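Local coordinates for Spermidine/putrescine ABC transporter, periplasmic binding protein (Treponema pallidum, PDB 2V84) that probably binds polyamines such as spermidine and putrescine as the substrate-binding lipoprotein of an ABC transporter, at residues Ile101-Phe106 with Phe275-Leu280; Glu122-Tyr127 with Val257-Ile262; Leu280-Tyr285 with His299-Ala304. All blocks are in the same frame, centred on the assembly; numbering follows the deposited sequence.

How the contacts relate
All three contacts lie in one lobe of the binding protein. Both segments of contact 2 fall between the two segments of contact 1 in sequence; contact 3 starts where contact 1 ends, at Leu280. The centres of contacts 1 and 2 are about 11 Å apart, those of 1 and 3 about 10 Å, and those of 2 and 3 about 17 Å. Contact 2 pairs strands 125-137 and 254-260. Helix 269-279 of contact 1 packs on that pair through Ile276 and Phe279. Helix 282-292 follows, and its Tyr285 reaches back to Tyr127 O. The two successive helices are thus held to the paired strands, whose Asp258 lies near the probable polyamine site.

Contact 1 (Ile101-Phe106 with Phe275-Leu280); sequences IPNVQF and FINFFL
The amide groups of Asn103 and Asn277 are turned almost parallel, with planes 11° apart, while the two side chains cross at about a right angle. Asn103 ND2 donates to the backbone Asn277 O at 2.8 Å. That oxygen lies in the amide plane of Asn103, but the donor sits above the Asn277 carbonyl plane. Asn103 ND2 also makes a weak hydrogen bond to Glu281 OE1, just past the helix. At the ring of Phe106, Leu280 O comes in obliquely, 3.3 Å from CD2.

Asn277 has its CG anti to the backbone N (chi1 -163°), which carries OD1 across to the other segment. There OD1 accepts the backbone Asn103 N at 3.1 Å, nearly in line with the side-chain C=O. Pro102 CD rests against the same oxygen, 3.2 Å from Asn277 OD1. The two asparagines are therefore joined by a pair of bonds, each running from Asn103 to Asn277.

Beside the amides the contact is apolar. Ile101 CG2 meets Ile276 CG2 at 3.9 Å, and Leu280 CB packs on Asn103 CB at 3.8 Å. Val125 of strand 125-137 touches Val104, Ile276 and Leu280. The arrangement is a short 3-10 turn, residues 102-106, docked by an asparagine pair onto the C-terminal end of helix 269-279.

Contact 2 (Glu122-Tyr127 with Val257-Ile262); sequences EYSVPY and VDSFCI
Val125 and Phe260 form an antiparallel hydrogen-bonded pair. Val125 N donates to Phe260 O at 2.9 Å, and Phe260 N donates to Val125 O at 2.8 Å. Beyond the non-hydrogen-bonded pair Pro126-Ser259, Tyr127 N donates to Asp258 O at 2.7 Å. Phe260 O also receives a CA-H...O contact from Ser124 CA.

Aromatic packing joins Tyr127 and Phe260. The CD2 corner of Tyr127 lies over one face of Phe260, toward its rim, and comes 3.3 Å from Phe260 CZ. The planes are 58° apart, so the pair is oblique. With chi1 at -174° the tyrosine ring swings away from its own N toward Phe260. Phe279 stacks on Tyr127 and meets Phe260 edge-to-face.

Water bridges complete the contact. One water donates to both Ser124 OG and Ser259 OG, 2.6 Å from the latter; Asp118 also bonds Ser124 OG. Another links Tyr123 O to Ile262 N.

Asp258 OD2 bonds Tyr35 OH and a bound MES molecule, probably from the crystallisation liquor. This antiparallel strand pair belongs to the mixed sheet of a periplasmic binding protein. Asp258 lies about 9 Å, side chain to side chain, from Glu168, which probably helps bind spermidine; the bound MES is consistent with a pocket here.

Contact 3 (Leu280-Tyr285 with His299-Ala304); sequences LEPAHY and HREAAA
The start of helix 282-292, with Glu281 at the N-cap position, packs here against the loop that follows that helix, so the chain turns back onto its own helix N-terminus. His299 is the central side chain. A chi1 of -161° extends its imidazole away from the loop backbone toward Leu280 and Pro282. His299 NE2 donates to Leu280 O at 2.8 Å in an almost straight bond, 175° at the hydrogen. The oxygen lies in the imidazole plane, while the donor stands above the carbonyl plane.

On the other ring nitrogen, ND1 accepts Glu301 N from its own loop at 3.2 Å, and Ala302 N weakly. The imidazole is therefore held at both nitrogens, which fixes its rotation.

Tyr285 and His299 have nearly parallel rings, 13° apart, but slid so that they barely overlap. Tyr285 CB makes an off-centre CH-pi contact over the imidazole. Tyr285 OH is hydrogen-bonded to Tyr127 O on strand 125-137.

Pro282 CA packs on His299 CE1 at 3.7 Å. The proline ring lies alongside Glu301, pointing the same way, with Pro282 CB 3.9 Å from Glu301 CB. The methyl of Ala302 sits at the edge of the tyrosine ring, in its plane, with Ala302 CB 3.6 Å from Tyr285 CD2.

Contact 1 (Ile101-Phe106 with Phe275-Leu280)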
ATOM      1  N   ILE A 101      16.022 -17.661   4.552  1.00 25.44           N
ATOM      2  CA  ILE A 101      15.265 -16.598   5.203  1.00 24.99           C
ATOM      3  C   ILE A 101      14.562 -17.141   6.444  1.00 24.73           C
ATOM      4  O   ILE A 101      13.345 -17.115   6.514  1.00 24.80           O
ATOM      5  CB  ILE A 101      14.214 -15.964   4.263  1.00 25.15           C
ATOM      6  CG1 ILE A 101      14.834 -15.627   2.906  1.00 23.71           C
ATOM      7  CG2 ILE A 101      13.642 -14.686   4.906  1.00 24.66           C
ATOM      8  CD1 ILE A 101      13.784 -15.242   1.851  1.00 25.92           C
ATOM      9  N   PRO A 102      15.331 -17.611   7.438  1.00 24.68           N
ATOM     10  CA  PRO A 102      14.710 -18.206   8.623  1.00 24.13           C
ATOM     11  C   PRO A 102      13.732 -17.259   9.342  1.00 24.11           C
ATOM     12  O   PRO A 102      12.798 -17.737  10.003  1.00 24.83           O
ATOM     13  CB  PRO A 102      15.910 -18.548   9.510  1.00 23.58           C
ATOM     14  CG  PRO A 102      17.009 -17.668   9.027  1.00 24.36           C
ATOM     15  CD  PRO A 102      16.798 -17.640   7.541  1.00 25.28           C
ATOM     16  N   ASN A 103      13.941 -15.944   9.212  1.00 24.29           N
ATOM     17  CA  ASN A 103      13.090 -14.936   9.874  1.00 24.34           C
ATOM     18  C   ASN A 103      11.683 -14.822   9.275  1.00 25.20           C
ATOM     19  O   ASN A 103      10.824 -14.083   9.784  1.00 25.59           O
ATOM     20  CB  ASN A 103      13.779 -13.567   9.875  1.00 24.44           C
ATOM     21  CG  ASN A 103      15.017 -13.540  10.740  1.00 23.50           C
ATOM     22  OD1 ASN A 103      15.103 -14.284  11.705  1.00 23.45           O
ATOM     23  ND2 ASN A 103      15.998 -12.698  10.382  1.00 23.71           N
ATOM     24  N   VAL A 104      11.444 -15.591   8.219  1.00 26.35           N
ATOM     25  CA  VAL A 104      10.113 -15.810   7.640  1.00 27.80           C
ATOM     26  C   VAL A 104       9.187 -16.422   8.718  1.00 28.25           C
ATOM     27  O   VAL A 104       7.953 -16.338   8.627  1.00 27.77           O
ATOM     28  CB  VAL A 104      10.294 -16.611   6.299  1.00 29.24           C
ATOM     29  CG1 VAL A 104      10.035 -18.132   6.409  1.00 27.90           C
ATOM     30  CG2 VAL A 104       9.698 -15.931   5.102  1.00 30.73           C
ATOM     31  N   GLN A 105       9.788 -16.995   9.759  0.50 28.15           N
ATOM     32  CA  GLN A 105       9.021 -17.518  10.888  0.50 28.76           C
ATOM     33  C   GLN A 105       8.351 -16.419  11.726  0.50 28.90           C
ATOM     34  O   GLN A 105       7.549 -16.712  12.613  0.50 29.18           O
ATOM     35  CB  GLN A 105       9.893 -18.431  11.760  0.50 28.64           C
ATOM     36  CG  GLN A 105      10.202 -19.770  11.112  0.50 28.58           C
ATOM     37  CD  GLN A 105       8.962 -20.465  10.588  0.50 28.99           C
ATOM     38  OE1 GLN A 105       8.093 -20.876  11.359  0.50 29.65           O
ATOM     39  NE2 GLN A 105       8.872 -20.600   9.271  0.50 26.60           N
ATOM     40  N   PHE A 106       8.671 -15.158  11.438  1.00 29.05           N
ATOM     41  CA  PHE A 106       8.044 -14.039  12.153  1.00 29.73           C
ATOM     42  C   PHE A 106       6.767 -13.529  11.478  1.00 30.21           C
ATOM     43  O   PHE A 106       6.112 -12.603  11.990  1.00 30.12           O
ATOM     44  CB  PHE A 106       9.037 -12.899  12.315  1.00 30.42           C
ATOM     45  CG  PHE A 106      10.209 -13.240  13.175  1.00 31.12           C
ATOM     46  CD1 PHE A 106      10.028 -13.868  14.400  1.00 31.68           C
ATOM     47  CD2 PHE A 106      11.498 -12.913  12.773  1.00 31.91           C
ATOM     48  CE1 PHE A 106      11.122 -14.179  15.205  1.00 32.14           C
ATOM     49  CE2 PHE A 106      12.585 -13.208  13.568  1.00 31.57           C
ATOM     50  CZ  PHE A 106      12.401 -13.850  14.781  1.00 31.93           C
ATOM     51  N   PHE A 275      18.987  -9.868   2.503  1.00 25.18           N
ATOM     52  CA  PHE A 275      18.322  -8.625   2.816  1.00 25.15           C
ATOM     53  C   PHE A 275      16.904  -8.824   3.322  1.00 24.58           C
ATOM     54  O   PHE A 275      16.510  -8.185   4.291  1.00 24.93           O
ATOM     55  CB  PHE A 275      18.360  -7.644   1.652  1.00 26.63           C
ATOM     56  CG  PHE A 275      17.825  -6.293   2.021  1.00 28.55           C
ATOM     57  CD1 PHE A 275      18.660  -5.332   2.589  1.00 28.59           C
ATOM     58  CD2 PHE A 275      16.468  -6.000   1.855  1.00 29.70           C
ATOM     59  CE1 PHE A 275      18.156  -4.083   2.960  1.00 29.91           C
ATOM     60  CE2 PHE A 275      15.954  -4.755   2.227  1.00 30.08           C
ATOM     61  CZ  PHE A 275      16.802  -3.797   2.777  1.00 29.56           C
ATOM     62  N   ILE A 276      16.146  -9.745   2.722  1.00 23.65           N
ATOM     63  CA  ILE A 276      14.808 -10.049   3.220  1.00 23.24           C
ATOM     64  C   ILE A 276      14.903 -10.570   4.658  1.00 23.91           C
ATOM     65  O   ILE A 276      14.119 -10.185   5.534  1.00 24.06           O
ATOM     66  CB  ILE A 276      14.101 -11.131   2.318  1.00 23.02           C
ATOM     67  CG1 ILE A 276      13.990 -10.625   0.862  1.00 23.58           C
ATOM     68  CG2 ILE A 276      12.726 -11.519   2.887  1.00 22.18           C
ATOM     69  CD1 ILE A 276      13.530 -11.704  -0.139  1.00 22.80           C
ATOM     70  N   ASN A 277      15.864 -11.467   4.880  1.00 24.02           N
ATOM     71  CA  ASN A 277      16.128 -11.997   6.204  1.00 24.65           C
ATOM     72  C   ASN A 277      16.495 -10.879   7.201  1.00 24.64           C
ATOM     73  O   ASN A 277      16.009 -10.872   8.319  1.00 25.15           O
ATOM     74  CB  ASN A 277      17.213 -13.082   6.147  1.00 24.57           C
ATOM     75  CG  ASN A 277      17.237 -13.937   7.395  1.00 24.89           C
ATOM     76  OD1 ASN A 277      16.222 -14.508   7.774  1.00 23.52           O
ATOM     77  ND2 ASN A 277      18.399 -14.023   8.045  1.00 25.75           N
ATOM     78  N   PHE A 278      17.324  -9.926   6.770  1.00 25.52           N
ATOM     79  CA  PHE A 278      17.744  -8.780   7.592  1.00 26.31           C
ATOM     80  C   PHE A 278      16.539  -7.881   7.936  1.00 26.60           C
ATOM     81  O   PHE A 278      16.339  -7.478   9.083  1.00 26.82           O
ATOM     82  CB  PHE A 278      18.823  -7.998   6.822  1.00 26.69           C
ATOM     83  CG  PHE A 278      19.210  -6.675   7.439  1.00 28.70           C
ATOM     84  CD1 PHE A 278      18.521  -5.499   7.105  1.00 30.35           C
ATOM     85  CD2 PHE A 278      20.313  -6.584   8.287  1.00 30.73           C
ATOM     86  CE1 PHE A 278      18.903  -4.255   7.658  1.00 28.95           C
ATOM     87  CE2 PHE A 278      20.705  -5.345   8.840  1.00 30.31           C
ATOM     88  CZ  PHE A 278      19.999  -4.190   8.521  1.00 29.10           C
ATOM     89  N   PHE A 279      15.730  -7.596   6.934  1.00 26.87           N
ATOM     90  CA  PHE A 279      14.589  -6.684   7.084  1.00 28.01           C
ATOM     91  C   PHE A 279      13.574  -7.235   8.085  1.00 28.42           C
ATOM     92  O   PHE A 279      12.936  -6.485   8.835  1.00 28.03           O
ATOM     93  CB  PHE A 279      13.967  -6.481   5.706  1.00 27.76           C
ATOM     94  CG  PHE A 279      12.997  -5.351   5.628  1.00 28.72           C
ATOM     95  CD1 PHE A 279      13.445  -4.033   5.482  1.00 30.14           C
ATOM     96  CD2 PHE A 279      11.629  -5.606   5.660  1.00 28.09           C
ATOM     97  CE1 PHE A 279      12.522  -2.976   5.394  1.00 28.03           C
ATOM     98  CE2 PHE A 279      10.702  -4.560   5.557  1.00 29.69           C
ATOM     99  CZ  PHE A 279      11.162  -3.242   5.435  1.00 29.07           C
ATOM    100  N   LEU A 280      13.446  -8.563   8.100  1.00 29.10           N
ATOM    101  CA  LEU A 280      12.529  -9.252   9.009  1.00 29.14           C
ATOM    102  C   LEU A 280      13.113  -9.557  10.400  1.00 29.82           C
ATOM    103  O   LEU A 280      12.435 -10.175  11.216  1.00 30.29           O
ATOM    104  CB  LEU A 280      11.998 -10.543   8.385  1.00 28.86           C
ATOM    105  CG  LEU A 280      11.066 -10.392   7.167  1.00 27.09           C
ATOM    106  CD1 LEU A 280      10.716 -11.772   6.632  1.00 27.64           C
ATOM    107  CD2 LEU A 280       9.820  -9.588   7.475  1.00 24.69           C
TER

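Contact 2 (Glu122-Tyr127 with Val257-Ile262)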
ATOM      1  N   GLU A 122       6.373 -18.823  -2.161  1.00 28.71           N
ATOM      2  CA  GLU A 122       7.279 -19.445  -3.109  1.00 27.90           C
ATOM      3  C   GLU A 122       7.943 -18.424  -4.030  1.00 27.06           C
ATOM      4  O   GLU A 122       9.028 -18.666  -4.536  1.00 26.31           O
ATOM      5  CB  GLU A 122       6.539 -20.517  -3.902  1.00 28.43           C
ATOM      6  CG  GLU A 122       7.396 -21.208  -4.932  1.00 30.86           C
ATOM      7  CD  GLU A 122       6.734 -22.435  -5.523  1.00 33.88           C
ATOM      8  OE1 GLU A 122       5.513 -22.400  -5.794  1.00 35.05           O
ATOM      9  OE2 GLU A 122       7.453 -23.425  -5.714  1.00 35.12           O
ATOM     10  N   TYR A 123       7.292 -17.276  -4.226  1.00 25.66           N
ATOM     11  CA  TYR A 123       7.766 -16.277  -5.168  1.00 25.21           C
ATOM     12  C   TYR A 123       7.771 -14.922  -4.497  1.00 24.90           C
ATOM     13  O   TYR A 123       8.127 -13.925  -5.117  1.00 25.34           O
ATOM     14  CB  TYR A 123       6.871 -16.219  -6.400  1.00 24.44           C
ATOM     15  CG  TYR A 123       7.036 -17.402  -7.344  1.00 24.50           C
ATOM     16  CD1 TYR A 123       7.993 -17.379  -8.340  1.00 24.47           C
ATOM     17  CD2 TYR A 123       6.218 -18.529  -7.233  1.00 25.67           C
ATOM     18  CE1 TYR A 123       8.137 -18.460  -9.216  1.00 26.23           C
ATOM     19  CE2 TYR A 123       6.362 -19.627  -8.095  1.00 27.03           C
ATOM     20  CZ  TYR A 123       7.319 -19.581  -9.085  1.00 24.68           C
ATOM     21  OH  TYR A 123       7.472 -20.635  -9.967  1.00 25.84           O
ATOM     22  N   SER A 124       7.346 -14.866  -3.238  1.00 25.17           N
ATOM     23  CA  SER A 124       7.179 -13.555  -2.566  1.00 25.16           C
ATOM     24  C   SER A 124       7.288 -13.695  -1.067  1.00 25.38           C
ATOM     25  O   SER A 124       6.925 -14.725  -0.528  1.00 25.73           O
ATOM     26  CB  SER A 124       5.815 -12.937  -2.920  1.00 25.24           C
ATOM     27  OG  SER A 124       4.723 -13.689  -2.374  1.00 27.52           O
ATOM     28  N   VAL A 125       7.751 -12.652  -0.384  1.00 25.12           N
ATOM     29  CA  VAL A 125       7.720 -12.657   1.081  1.00 23.89           C
ATOM     30  C   VAL A 125       7.109 -11.352   1.525  1.00 23.63           C
ATOM     31  O   VAL A 125       7.542 -10.332   1.065  1.00 22.76           O
ATOM     32  CB  VAL A 125       9.144 -12.748   1.694  1.00 23.25           C
ATOM     33  CG1 VAL A 125       9.083 -12.617   3.245  1.00 23.50           C
ATOM     34  CG2 VAL A 125       9.832 -14.087   1.300  1.00 24.50           C
ATOM     35  N   PRO A 126       6.077 -11.369   2.390  1.00 23.77           N
ATOM     36  CA  PRO A 126       5.465 -10.087   2.772  1.00 23.52           C
ATOM     37  C   PRO A 126       6.421  -9.034   3.321  1.00 23.65           C
ATOM     38  O   PRO A 126       7.299  -9.347   4.129  1.00 24.09           O
ATOM     39  CB  PRO A 126       4.471 -10.487   3.876  1.00 23.65           C
ATOM     40  CG  PRO A 126       4.105 -11.873   3.518  1.00 23.28           C
ATOM     41  CD  PRO A 126       5.351 -12.510   2.969  1.00 23.17           C
ATOM     42  N   TYR A 127       6.204  -7.786   2.903  1.00 23.57           N
ATOM     43  CA  TYR A 127       7.007  -6.640   3.293  1.00 22.92           C
ATOM     44  C   TYR A 127       6.194  -5.773   4.269  1.00 23.76           C
ATOM     45  O   TYR A 127       6.691  -5.366   5.324  1.00 23.21           O
ATOM     46  CB  TYR A 127       7.332  -5.868   2.007  1.00 23.99           C
ATOM     47  CG  TYR A 127       8.272  -4.719   2.139  1.00 24.74           C
ATOM     48  CD1 TYR A 127       7.851  -3.502   2.670  1.00 24.40           C
ATOM     49  CD2 TYR A 127       9.579  -4.826   1.675  1.00 24.95           C
ATOM     50  CE1 TYR A 127       8.707  -2.448   2.767  1.00 24.86           C
ATOM     51  CE2 TYR A 127      10.461  -3.758   1.780  1.00 25.51           C
ATOM     52  CZ  TYR A 127      10.024  -2.584   2.323  1.00 23.50           C
ATOM     53  OH  TYR A 127      10.886  -1.502   2.413  1.00 26.38           O
ATOM     54  N   VAL A 257      -1.207  -5.532   0.363  1.00 27.50           N
ATOM     55  CA  VAL A 257       0.003  -6.175   0.878  1.00 27.23           C
ATOM     56  C   VAL A 257       1.123  -6.017  -0.161  1.00 25.86           C
ATOM     57  O   VAL A 257       0.943  -6.351  -1.322  1.00 26.01           O
ATOM     58  CB  VAL A 257      -0.198  -7.670   1.272  1.00 27.87           C
ATOM     59  CG1 VAL A 257      -0.817  -8.466   0.110  1.00 31.02           C
ATOM     60  CG2 VAL A 257       1.136  -8.264   1.752  1.00 26.05           C
ATOM     61  N   ASP A 258       2.244  -5.453   0.283  1.00 25.13           N
ATOM     62  CA  ASP A 258       3.481  -5.342  -0.518  1.00 25.14           C
ATOM     63  C   ASP A 258       4.448  -6.461  -0.094  1.00 25.09           C
ATOM     64  O   ASP A 258       4.444  -6.837   1.071  1.00 25.76           O
ATOM     65  CB  ASP A 258       4.139  -3.995  -0.229  1.00 25.57           C
ATOM     66  CG  ASP A 258       3.356  -2.813  -0.814  1.00 27.41           C
ATOM     67  OD1 ASP A 258       2.777  -2.974  -1.891  1.00 27.72           O
ATOM     68  OD2 ASP A 258       3.362  -1.714  -0.204  1.00 27.99           O
ATOM     69  N   SER A 259       5.259  -6.977  -1.024  1.00 23.47           N
ATOM     70  CA  SER A 259       6.110  -8.170  -0.802  1.00 23.60           C
ATOM     71  C   SER A 259       7.450  -7.995  -1.444  1.00 23.94           C
ATOM     72  O   SER A 259       7.528  -7.340  -2.472  1.00 24.43           O
ATOM     73  CB  SER A 259       5.502  -9.395  -1.481  1.00 23.48           C
ATOM     74  OG  SER A 259       4.339  -9.789  -0.797  1.00 25.96           O
ATOM     75  N   PHE A 260       8.485  -8.623  -0.882  1.00 24.25           N
ATOM     76  CA  PHE A 260       9.755  -8.823  -1.573  1.00 24.02           C
ATOM     77  C   PHE A 260       9.595  -9.921  -2.609  1.00 24.76           C
ATOM     78  O   PHE A 260       9.054 -11.010  -2.330  1.00 23.91           O
ATOM     79  CB  PHE A 260      10.850  -9.328  -0.634  1.00 24.53           C
ATOM     80  CG  PHE A 260      11.348  -8.324   0.382  1.00 21.58           C
ATOM     81  CD1 PHE A 260      12.210  -7.300   0.017  1.00 24.80           C
ATOM     82  CD2 PHE A 260      10.997  -8.467   1.726  1.00 23.77           C
ATOM     83  CE1 PHE A 260      12.711  -6.396   0.957  1.00 24.04           C
ATOM     84  CE2 PHE A 260      11.510  -7.579   2.682  1.00 22.76           C
ATOM     85  CZ  PHE A 260      12.367  -6.544   2.299  1.00 25.46           C
ATOM     86  N   CYS A 261      10.106  -9.649  -3.806  1.00 24.82           N
ATOM     87  CA  CYS A 261      10.170 -10.662  -4.846  1.00 25.31           C
ATOM     88  C   CYS A 261      11.546 -10.618  -5.468  1.00 25.47           C
ATOM     89  O   CYS A 261      12.210  -9.563  -5.453  1.00 24.89           O
ATOM     90  CB  CYS A 261       9.105 -10.404  -5.924  1.00 25.86           C
ATOM     91  SG  CYS A 261       7.437 -10.491  -5.301  1.00 26.75           S
ATOM     92  N   ILE A 262      11.975 -11.752  -6.027  1.00 24.57           N
ATOM     93  CA  ILE A 262      13.267 -11.785  -6.695  1.00 25.29           C
ATOM     94  C   ILE A 262      13.020 -11.781  -8.208  1.00 26.86           C
ATOM     95  O   ILE A 262      12.457 -12.745  -8.740  1.00 27.40           O
ATOM     96  CB  ILE A 262      14.097 -13.028  -6.252  1.00 25.72           C
ATOM     97  CG1 ILE A 262      14.528 -12.907  -4.776  1.00 24.32           C
ATOM     98  CG2 ILE A 262      15.308 -13.221  -7.193  1.00 24.95           C
ATOM     99  CD1 ILE A 262      15.150 -14.204  -4.224  1.00 23.88           C
TER
HETATM  100  O   HOH W   1      10.350 -13.747  -6.553  1.00 28.43           O
HETATM  101  O   HOH W   2       3.557 -12.120  -0.036  1.00 35.93           O

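Contact 3 (Leu280-Tyr285 with His299-Ala304)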
ATOM      1  N   LEU A 280      13.446  -8.563   8.100  1.00 29.10           N
ATOM      2  CA  LEU A 280      12.529  -9.252   9.009  1.00 29.14           C
ATOM      3  C   LEU A 280      13.113  -9.557  10.400  1.00 29.82           C
ATOM      4  O   LEU A 280      12.435 -10.175  11.216  1.00 30.29           O
ATOM      5  CB  LEU A 280      11.998 -10.543   8.385  1.00 28.86           C
ATOM      6  CG  LEU A 280      11.066 -10.392   7.167  1.00 27.09           C
ATOM      7  CD1 LEU A 280      10.716 -11.772   6.632  1.00 27.64           C
ATOM      8  CD2 LEU A 280       9.820  -9.588   7.475  1.00 24.69           C
ATOM      9  N   GLU A 281      14.353  -9.146  10.656  1.00 30.55           N
ATOM     10  CA  GLU A 281      14.878  -9.154  12.022  1.00 31.46           C
ATOM     11  C   GLU A 281      14.010  -8.203  12.850  1.00 31.39           C
ATOM     12  O   GLU A 281      13.763  -7.094  12.410  1.00 31.57           O
ATOM     13  CB  GLU A 281      16.336  -8.705  12.042  1.00 31.89           C
ATOM     14  CG  GLU A 281      17.153  -9.297  13.175  1.00 35.81           C
ATOM     15  CD  GLU A 281      17.382 -10.797  13.048  1.00 37.62           C
ATOM     16  OE1 GLU A 281      18.132 -11.224  12.122  1.00 40.38           O
ATOM     17  OE2 GLU A 281      16.844 -11.545  13.906  1.00 38.93           O
ATOM     18  N   PRO A 282      13.533  -8.647  14.030  1.00 31.87           N
ATOM     19  CA  PRO A 282      12.540  -7.935  14.856  1.00 31.92           C
ATOM     20  C   PRO A 282      12.823  -6.459  15.108  1.00 32.27           C
ATOM     21  O   PRO A 282      11.919  -5.628  14.963  1.00 32.42           O
ATOM     22  CB  PRO A 282      12.584  -8.712  16.169  1.00 32.65           C
ATOM     23  CG  PRO A 282      12.887 -10.096  15.725  1.00 32.09           C
ATOM     24  CD  PRO A 282      13.913  -9.924  14.659  1.00 31.83           C
ATOM     25  N   ALA A 283      14.064  -6.144  15.497  1.00 32.62           N
ATOM     26  CA  ALA A 283      14.455  -4.757  15.752  1.00 32.39           C
ATOM     27  C   ALA A 283      14.516  -3.921  14.484  1.00 31.93           C
ATOM     28  O   ALA A 283      14.187  -2.725  14.504  1.00 31.89           O
ATOM     29  CB  ALA A 283      15.790  -4.699  16.493  1.00 32.27           C
ATOM     30  N   HIS A 284      14.926  -4.558  13.389  0.50 32.00           N
ATOM     31  CA  HIS A 284      15.073  -3.902  12.095  0.50 31.58           C
ATOM     32  C   HIS A 284      13.737  -3.721  11.386  0.50 31.43           C
ATOM     33  O   HIS A 284      13.544  -2.743  10.659  0.50 31.04           O
ATOM     34  CB  HIS A 284      16.053  -4.682  11.225  0.50 31.80           C
ATOM     35  CG  HIS A 284      17.459  -4.646  11.741  0.50 32.33           C
ATOM     36  ND1 HIS A 284      17.929  -5.536  12.684  0.50 33.06           N
ATOM     37  CD2 HIS A 284      18.487  -3.812  11.466  0.50 32.95           C
ATOM     38  CE1 HIS A 284      19.193  -5.262  12.953  0.50 33.47           C
ATOM     39  NE2 HIS A 284      19.558  -4.225  12.221  0.50 33.02           N
ATOM     40  N   TYR A 285      12.828  -4.670  11.598  1.00 30.89           N
ATOM     41  CA  TYR A 285      11.445  -4.523  11.155  1.00 31.16           C
ATOM     42  C   TYR A 285      10.724  -3.449  11.961  1.00 31.68           C
ATOM     43  O   TYR A 285      10.003  -2.620  11.398  1.00 32.38           O
ATOM     44  CB  TYR A 285      10.661  -5.835  11.195  1.00 30.28           C
ATOM     45  CG  TYR A 285       9.433  -5.716  10.322  1.00 29.86           C
ATOM     46  CD1 TYR A 285       9.543  -5.755   8.933  1.00 27.84           C
ATOM     47  CD2 TYR A 285       8.178  -5.523  10.879  1.00 29.33           C
ATOM     48  CE1 TYR A 285       8.442  -5.628   8.121  1.00 26.78           C
ATOM     49  CE2 TYR A 285       7.055  -5.383  10.075  1.00 30.22           C
ATOM     50  CZ  TYR A 285       7.197  -5.424   8.700  1.00 27.75           C
ATOM     51  OH  TYR A 285       6.095  -5.285   7.887  1.00 28.09           O
ATOM     52  N   HIS A 299       4.137  -8.999  11.444  1.00 29.95           N
ATOM     53  CA  HIS A 299       5.331  -9.484  12.144  1.00 30.89           C
ATOM     54  C   HIS A 299       4.987  -9.760  13.590  1.00 31.74           C
ATOM     55  O   HIS A 299       4.517  -8.858  14.313  1.00 32.19           O
ATOM     56  CB  HIS A 299       6.440  -8.425  12.053  1.00 30.47           C
ATOM     57  CG  HIS A 299       7.822  -8.948  12.314  1.00 30.12           C
ATOM     58  ND1 HIS A 299       8.277  -9.272  13.578  1.00 27.41           N
ATOM     59  CD2 HIS A 299       8.869  -9.162  11.476  1.00 28.00           C
ATOM     60  CE1 HIS A 299       9.532  -9.674  13.504  1.00 27.69           C
ATOM     61  NE2 HIS A 299       9.913  -9.618  12.241  1.00 26.77           N
ATOM     62  N   ARG A 300       5.232 -10.989  14.036  1.00 32.31           N
ATOM     63  CA  ARG A 300       4.815 -11.341  15.400  1.00 33.18           C
ATOM     64  C   ARG A 300       5.698 -10.886  16.552  1.00 32.55           C
ATOM     65  O   ARG A 300       5.285 -10.976  17.701  1.00 32.79           O
ATOM     66  CB  ARG A 300       4.305 -12.788  15.542  1.00 33.42           C
ATOM     67  CG  ARG A 300       4.944 -13.815  14.687  1.00 35.27           C
ATOM     68  CD  ARG A 300       4.350 -15.174  14.977  1.00 39.54           C
ATOM     69  NE  ARG A 300       5.406 -16.177  15.073  1.00 42.78           N
ATOM     70  CZ  ARG A 300       5.961 -16.588  16.207  1.00 44.06           C
ATOM     71  NH1 ARG A 300       5.555 -16.101  17.371  1.00 46.01           N
ATOM     72  NH2 ARG A 300       6.924 -17.494  16.175  1.00 44.41           N
ATOM     73  N   GLU A 301       6.875 -10.341  16.249  1.00 32.46           N
ATOM     74  CA  GLU A 301       7.783  -9.862  17.286  1.00 32.48           C
ATOM     75  C   GLU A 301       7.904  -8.349  17.298  1.00 32.72           C
ATOM     76  O   GLU A 301       8.068  -7.755  18.361  1.00 32.83           O
ATOM     77  CB  GLU A 301       9.181 -10.470  17.105  1.00 33.14           C
ATOM     78  CG  GLU A 301       9.225 -11.983  17.239  1.00 33.32           C
ATOM     79  CD  GLU A 301       8.777 -12.447  18.594  1.00 34.25           C
ATOM     80  OE1 GLU A 301       9.535 -12.204  19.563  1.00 33.50           O
ATOM     81  OE2 GLU A 301       7.679 -13.054  18.691  1.00 34.51           O
ATOM     82  N   ALA A 302       7.792  -7.729  16.123  1.00 31.98           N
ATOM     83  CA  ALA A 302       8.245  -6.354  15.950  1.00 31.76           C
ATOM     84  C   ALA A 302       7.598  -5.290  16.844  1.00 31.86           C
ATOM     85  O   ALA A 302       8.253  -4.311  17.201  1.00 32.23           O
ATOM     86  CB  ALA A 302       8.200  -5.956  14.502  1.00 31.26           C
ATOM     87  N   ALA A 303       6.330  -5.468  17.210  1.00 31.80           N
ATOM     88  CA  ALA A 303       5.638  -4.488  18.055  1.00 32.47           C
ATOM     89  C   ALA A 303       6.316  -4.263  19.424  1.00 32.60           C
ATOM     90  O   ALA A 303       6.286  -3.150  19.959  1.00 32.84           O
ATOM     91  CB  ALA A 303       4.168  -4.863  18.223  1.00 32.18           C
ATOM     92  N   ALA A 304       6.931  -5.315  19.957  1.00 32.81           N
ATOM     93  CA  ALA A 304       7.640  -5.276  21.250  1.00 33.16           C
ATOM     94  C   ALA A 304       8.919  -4.428  21.215  1.00 33.08           C
ATOM     95  O   ALA A 304       9.473  -4.040  22.266  1.00 33.30           O
ATOM     96  CB  ALA A 304       7.978  -6.694  21.692  1.00 32.98           C
TER